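Local atomic coordinates of probable adenylyl-sulfate kinase (Synechocystis sp., PDB entry 5CB8), a protein that catalyses, as a probable APS kinase, the ATP-dependent phosphorylation of adenosine 5'-phosphosulfate to 3'-phosphoadenylyl sulfate, the activated form of sulfate. Residues Thr27-Gly32 with Phe88-Leu93; His43-Lys48 with Gly183-Lys188. One frame throughout, in Å; residues are numbered along the deposited sequence.

Contact 1 of 2, residues Thr27-Gly32 with Phe88-Leu93; sequences TIWLTG and FVSHLL. With ACT (acetate ion), chain J.
Thr27 and Ser90, two small hydroxyl residues, bring a strand and a helix together at a buried point without bonding to each other. Thr27 OG1 lies 3.6 Å from Ser90 CB and 3.7 Å from Ser90 O, so it meets the methylene and the carbonyl rather than the serine hydroxyl. Both hydroxyls find partners along helix 76-94: Thr27 OG1 is hydrogen-bonded to Thr94 OG1, which also bonds to Ser90 O, while Ser90 OG bonds to the carbonyl of Ile86, one turn back. With its OG set beside its own backbone N (chi1 -62°), Ser90 is placed for that bond within its helix. The Trp29 indole adds a looser touch, CZ3 standing 4.5 Å from Ser90 OG at an oblique angle, while its NE1 is hydrogen-bonded to Ser106 OG; the CG2 methyl of Thr27 lies at the indole edge, in its plane. A helix is thus laid on the central strand of the parallel sheet of an alpha/beta P-loop kinase fold. Strand 26-31 runs between strands 99-103 and 122-127; Ser90 also touches Val100 and Val102 of the adjacent strand 99-103, and Ile119 of helix 109-119 meets both Thr27 and Ser90.

Contact 2 of 2, residues His43-Lys48 with Gly183-Lys188; sequences HALEKK and GKIWQK
Lys48 comes over one face of the Trp186 indole with its CE, its CG and CD passing at similar height just beyond the CE3-CZ3 rim, while Leu45 CD1 approaches the ring edge near its plane, 4.3 Å from CE3. Lys48 CG sits 3.5 Å from Trp186 CZ3, and CE rides 3.6 Å above the plane, offset toward the rim, in a CH-pi contact with the six-membered ring. The lysine chain runs extended from CA to CE and then bends at its last torsion (chi4 61°), which sets NZ almost over the centroid of that ring, 9° off its normal, but beyond CE at 5.0 Å, a long cation-pi contact. Deeper in, Leu45 CD2 meets Ile185 CG2 at 3.6 Å; Ile185 also packs on Ile41 and on Val169 of strand 169-171. Trp186 also touches Leu49, Ser52 and Ile195. The contact joins the helix that follows the P-loop to the C-terminal helix 178-191, the segment axes 10.7 Å apart at closest approach and crossing at -48°. Losing the indole to an alanine here would probably leave the Lys48 chain without the ring face it lies on and open a gap beside Leu45. Since no hydrogen bond crosses here, the helices are joined by dispersion inside and, toward the exposed lysine, by a mixed apolar and electrostatic contact in which the ammonium is likely to gain a modest stabilisation from the indole pi electrons.

Overall arrangement
Contacts 1 and 2 lie on opposite faces of the sheet around strand 26-31, with centres 15 Å apart, and meet through Ile28, whose CG2 is 4.0 Å from Ile185 CG2 and whose CD1 is 4.3 Å from Leu45 CD2. The strand runs on into the P-loop, where Gly32 begins the ATP-binding segment assigned by similarity, and helix 38-50 of contact 2 follows, a strand-loop-helix arrangement characteristic of P-loop kinases. On the contact 1 side, Trp29 reaches Ser106, the phosphoserine site inferred by similarity, and its side chain is about 7 Å from the bound adenosine-5'-phosphosulfate. Contact 2 is more peripheral: Ile185 lies about 9 Å, side chain to side chain, from Lys38, an ATP-binding residue by similarity.

Contact 1 of 2, residues Thr27-Gly32 with Phe88-Leu93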
loop_
_atom_site.group_PDB
_atom_site.type_symbol
_atom_site.label_atom_id
_atom_site.label_comp_id
_atom_site.label_asym_id
_atom_site.label_seq_id
_atom_site.Cartn_x
_atom_site.Cartn_y
_atom_site.Cartn_z
ATOM N N THR B 27 8.812 9.138 -6.395
ATOM C CA THR B 27 7.858 9.662 -5.423
ATOM C C THR B 27 8.077 11.161 -5.268
ATOM O O THR B 27 9.171 11.603 -4.906
ATOM C CB THR B 27 8.018 8.974 -4.067
ATOM O OG1 THR B 27 7.589 7.607 -4.186
ATOM C CG2 THR B 27 7.181 9.674 -2.994
ATOM N N ILE B 28 7.044 11.939 -5.573
ATOM C CA ILE B 28 7.089 13.387 -5.401
ATOM C C ILE B 28 6.355 13.695 -4.099
ATOM O O ILE B 28 5.138 13.503 -4.014
ATOM C CB ILE B 28 6.422 14.101 -6.594
ATOM C CG1 ILE B 28 7.083 13.653 -7.908
ATOM C CG2 ILE B 28 6.493 15.628 -6.434
ATOM C CD1 ILE B 28 6.316 14.068 -9.144
ATOM N N TRP B 29 7.096 14.155 -3.088
ATOM C CA TRP B 29 6.592 14.196 -1.715
ATOM C C TRP B 29 6.360 15.624 -1.226
ATOM O O TRP B 29 7.316 16.345 -0.916
ATOM C CB TRP B 29 7.573 13.486 -0.765
ATOM C CG TRP B 29 7.025 13.270 0.619
ATOM C CD1 TRP B 29 6.882 14.209 1.604
ATOM C CD2 TRP B 29 6.540 12.035 1.170
ATOM N NE1 TRP B 29 6.337 13.634 2.732
ATOM C CE2 TRP B 29 6.119 12.303 2.488
ATOM C CE3 TRP B 29 6.422 10.731 0.667
ATOM C CZ2 TRP B 29 5.579 11.314 3.314
ATOM C CZ3 TRP B 29 5.893 9.748 1.492
ATOM C CH2 TRP B 29 5.482 10.044 2.803
ATOM N N LEU B 30 5.092 16.026 -1.150
ATOM C CA LEU B 30 4.753 17.378 -0.716
ATOM C C LEU B 30 4.509 17.411 0.796
ATOM O O LEU B 30 3.612 16.735 1.315
ATOM C CB LEU B 30 3.524 17.902 -1.471
ATOM C CG LEU B 30 3.812 18.513 -2.852
ATOM C CD1 LEU B 30 4.395 17.490 -3.804
ATOM C CD2 LEU B 30 2.562 19.128 -3.471
ATOM N N THR B 31 5.326 18.196 1.496
ATOM C CA THR B 31 5.213 18.353 2.934
ATOM C C THR B 31 4.941 19.826 3.253
ATOM O O THR B 31 5.365 20.707 2.514
ATOM C CB THR B 31 6.515 17.875 3.634
ATOM O OG1 THR B 31 6.417 18.074 5.046
ATOM C CG2 THR B 31 7.730 18.628 3.101
ATOM N N GLY B 32 4.228 20.098 4.343
ATOM C CA GLY B 32 3.946 21.479 4.706
ATOM C C GLY B 32 2.759 21.578 5.642
ATOM O O GLY B 32 2.070 20.582 5.870
ATOM N N PHE B 88 5.641 3.023 2.424
ATOM C CA PHE B 88 5.659 1.621 1.999
ATOM C C PHE B 88 5.003 1.465 0.633
ATOM O O PHE B 88 5.569 0.862 -0.282
ATOM C CB PHE B 88 4.933 0.751 3.038
ATOM C CG PHE B 88 4.780 -0.701 2.637
ATOM C CD1 PHE B 88 3.656 -1.131 1.944
ATOM C CD2 PHE B 88 5.743 -1.636 2.985
ATOM C CE1 PHE B 88 3.510 -2.465 1.584
ATOM C CE2 PHE B 88 5.602 -2.975 2.634
ATOM C CZ PHE B 88 4.482 -3.383 1.930
ATOM N N VAL B 89 3.796 1.997 0.501
ATOM C CA VAL B 89 3.048 1.879 -0.740
ATOM C C VAL B 89 3.733 2.678 -1.842
ATOM O O VAL B 89 3.819 2.216 -2.983
ATOM C CB VAL B 89 1.601 2.372 -0.546
ATOM C CG1 VAL B 89 0.820 2.328 -1.860
ATOM C CG2 VAL B 89 0.905 1.531 0.526
ATOM N N SER B 90 4.224 3.871 -1.502
ATOM C CA SER B 90 4.923 4.715 -2.480
ATOM C C SER B 90 6.157 4.011 -3.031
ATOM O O SER B 90 6.465 4.100 -4.224
ATOM C CB SER B 90 5.358 6.044 -1.845
ATOM O OG SER B 90 4.235 6.785 -1.405
ATOM N N HIS B 91 6.871 3.325 -2.148
ATOM C CA HIS B 91 8.057 2.576 -2.545
ATOM C C HIS B 91 7.727 1.465 -3.544
ATOM O O HIS B 91 8.392 1.339 -4.578
ATOM C CB HIS B 91 8.715 1.976 -1.310
ATOM C CG HIS B 91 10.003 1.274 -1.590
ATOM N ND1 HIS B 91 10.503 0.289 -0.766
ATOM C CD2 HIS B 91 10.899 1.415 -2.598
ATOM C CE1 HIS B 91 11.652 -0.149 -1.253
ATOM N NE2 HIS B 91 11.914 0.516 -2.365
ATOM N N LEU B 92 6.711 0.655 -3.248
ATOM C CA LEU B 92 6.348 -0.432 -4.166
ATOM C C LEU B 92 5.951 0.099 -5.543
ATOM O O LEU B 92 6.323 -0.477 -6.574
ATOM C CB LEU B 92 5.221 -1.299 -3.589
ATOM C CG LEU B 92 5.525 -2.015 -2.280
ATOM C CD1 LEU B 92 4.391 -2.982 -1.902
ATOM C CD2 LEU B 92 6.844 -2.741 -2.391
ATOM N N LEU B 93 5.210 1.203 -5.568
ATOM C CA LEU B 93 4.784 1.779 -6.844
ATOM C C LEU B 93 5.972 2.373 -7.598
ATOM O O LEU B 93 6.132 2.155 -8.797
ATOM C CB LEU B 93 3.691 2.838 -6.625
ATOM C CG LEU B 93 2.326 2.288 -6.197
ATOM C CD1 LEU B 93 1.451 3.395 -5.607
ATOM C CD2 LEU B 93 1.628 1.629 -7.396
HETATM C C ACT J . 14.246 -1.013 -4.599
HETATM O O ACT J . 14.540 -1.563 -5.683
HETATM O OXT ACT J . 13.968 -1.771 -3.642
HETATM C CH3 ACT J . 14.217 0.475 -4.465
#

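Contact 2 of 2, residues His43-Lys48 with Gly183-Lys188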
loop_
_atom_site.group_PDB
_atom_site.type_symbol
_atom_site.label_atom_id
_atom_site.label_comp_id
_atom_site.label_asym_id
_atom_site.label_seq_id
_atom_site.Cartn_x
_atom_site.Cartn_y
_atom_site.Cartn_z
ATOM N N HIS B 43 -3.150 18.400 -7.171
ATOM C CA HIS B 43 -4.182 18.181 -8.179
ATOM C C HIS B 43 -3.792 18.801 -9.513
ATOM O O HIS B 43 -4.011 18.207 -10.570
ATOM C CB HIS B 43 -5.525 18.714 -7.682
ATOM C CG HIS B 43 -6.114 17.904 -6.567
ATOM N ND1 HIS B 43 -7.157 18.356 -5.788
ATOM C CD2 HIS B 43 -5.810 16.664 -6.109
ATOM C CE1 HIS B 43 -7.471 17.431 -4.897
ATOM N NE2 HIS B 43 -6.667 16.396 -5.068
ATOM N N ALA B 44 -3.192 19.988 -9.466
ATOM C CA ALA B 44 -2.777 20.666 -10.691
ATOM C C ALA B 44 -1.638 19.911 -11.362
ATOM O O ALA B 44 -1.592 19.787 -12.593
ATOM C CB ALA B 44 -2.369 22.105 -10.394
ATOM N N LEU B 45 -0.711 19.416 -10.550
ATOM C CA LEU B 45 0.405 18.626 -11.053
ATOM C C LEU B 45 -0.078 17.295 -11.637
ATOM O O LEU B 45 0.404 16.848 -12.678
ATOM C CB LEU B 45 1.410 18.363 -9.928
ATOM C CG LEU B 45 2.643 17.553 -10.333
ATOM C CD1 LEU B 45 3.369 18.234 -11.485
ATOM C CD2 LEU B 45 3.578 17.342 -9.143
ATOM N N GLU B 46 -1.016 16.659 -10.945
ATOM C CA GLU B 46 -1.610 15.415 -11.416
ATOM C C GLU B 46 -2.212 15.621 -12.808
ATOM O O GLU B 46 -1.944 14.845 -13.733
ATOM C CB GLU B 46 -2.693 14.957 -10.442
ATOM C CG GLU B 46 -3.471 13.740 -10.918
ATOM C CD GLU B 46 -4.649 13.408 -10.024
ATOM O OE1 GLU B 46 -5.035 14.255 -9.192
ATOM O OE2 GLU B 46 -5.193 12.293 -10.159
ATOM N N LYS B 47 -3.015 16.673 -12.958
ATOM C CA LYS B 47 -3.637 16.956 -14.252
ATOM C C LYS B 47 -2.595 17.154 -15.345
ATOM O O LYS B 47 -2.742 16.627 -16.452
ATOM C CB LYS B 47 -4.560 18.179 -14.178
ATOM C CG LYS B 47 -5.153 18.578 -15.542
ATOM C CD LYS B 47 -6.433 19.396 -15.402
ATOM C CE LYS B 47 -7.048 19.728 -16.768
ATOM N NZ LYS B 47 -6.652 18.762 -17.839
ATOM N N LYS B 48 -1.544 17.909 -15.033
ATOM C CA LYS B 48 -0.510 18.228 -16.017
ATOM C C LYS B 48 0.203 16.955 -16.463
ATOM O O LYS B 48 0.472 16.762 -17.649
ATOM C CB LYS B 48 0.490 19.236 -15.431
ATOM C CG LYS B 48 1.354 19.957 -16.466
ATOM C CD LYS B 48 2.223 21.038 -15.819
ATOM C CE LYS B 48 3.199 21.658 -16.825
ATOM N NZ LYS B 48 2.505 22.326 -17.961
ATOM N N GLY B 183 5.155 24.544 -12.052
ATOM C CA GLY B 183 6.228 24.659 -13.025
ATOM C C GLY B 183 7.590 24.264 -12.476
ATOM O O GLY B 183 8.380 23.624 -13.172
ATOM N N LYS B 184 7.871 24.638 -11.230
ATOM C CA LYS B 184 9.159 24.309 -10.619
ATOM C C LYS B 184 9.300 22.812 -10.359
ATOM O O LYS B 184 10.387 22.250 -10.514
ATOM C CB LYS B 184 9.381 25.104 -9.317
ATOM C CG LYS B 184 9.651 26.597 -9.544
ATOM C CD LYS B 184 10.157 27.312 -8.282
ATOM C CE LYS B 184 9.070 27.472 -7.226
ATOM N NZ LYS B 184 9.500 28.394 -6.120
ATOM N N ILE B 185 8.207 22.166 -9.959
ATOM C CA ILE B 185 8.238 20.724 -9.725
ATOM C C ILE B 185 8.455 20.029 -11.066
ATOM O O ILE B 185 9.325 19.171 -11.192
ATOM C CB ILE B 185 6.943 20.229 -9.045
ATOM C CG1 ILE B 185 6.806 20.871 -7.661
ATOM C CG2 ILE B 185 6.942 18.717 -8.912
ATOM C CD1 ILE B 185 5.419 20.694 -7.008
ATOM N N TRP B 186 7.685 20.433 -12.074
ATOM C CA TRP B 186 7.800 19.874 -13.421
ATOM C C TRP B 186 9.225 19.999 -13.940
ATOM O O TRP B 186 9.776 19.049 -14.491
ATOM C CB TRP B 186 6.834 20.596 -14.373
ATOM C CG TRP B 186 6.736 19.983 -15.755
ATOM C CD1 TRP B 186 7.554 20.218 -16.826
ATOM C CD2 TRP B 186 5.747 19.047 -16.207
ATOM N NE1 TRP B 186 7.140 19.474 -17.910
ATOM C CE2 TRP B 186 6.031 18.749 -17.552
ATOM C CE3 TRP B 186 4.650 18.431 -15.595
ATOM C CZ2 TRP B 186 5.254 17.861 -18.300
ATOM C CZ3 TRP B 186 3.884 17.550 -16.339
ATOM C CH2 TRP B 186 4.187 17.276 -17.673
ATOM N N GLN B 187 9.822 21.176 -13.768
ATOM C CA GLN B 187 11.156 21.420 -14.303
ATOM C C GLN B 187 12.192 20.555 -13.592
ATOM O O GLN B 187 13.156 20.092 -14.206
ATOM C CB GLN B 187 11.530 22.905 -14.199
ATOM C CG GLN B 187 12.821 23.252 -14.923
ATOM C CD GLN B 187 12.747 22.943 -16.406
ATOM O OE1 GLN B 187 11.792 23.327 -17.085
ATOM N NE2 GLN B 187 13.751 22.236 -16.915
ATOM N N LYS B 188 11.990 20.336 -12.297
ATOM C CA LYS B 188 12.895 19.485 -11.530
ATOM C C LYS B 188 12.806 18.044 -12.036
ATOM O O LYS B 188 13.824 17.349 -12.171
ATOM C CB LYS B 188 12.562 19.557 -10.038
ATOM C CG LYS B 188 13.484 18.721 -9.150
ATOM C CD LYS B 188 14.946 19.169 -9.271
ATOM C CE LYS B 188 15.160 20.547 -8.667
ATOM N NZ LYS B 188 16.596 20.980 -8.695
#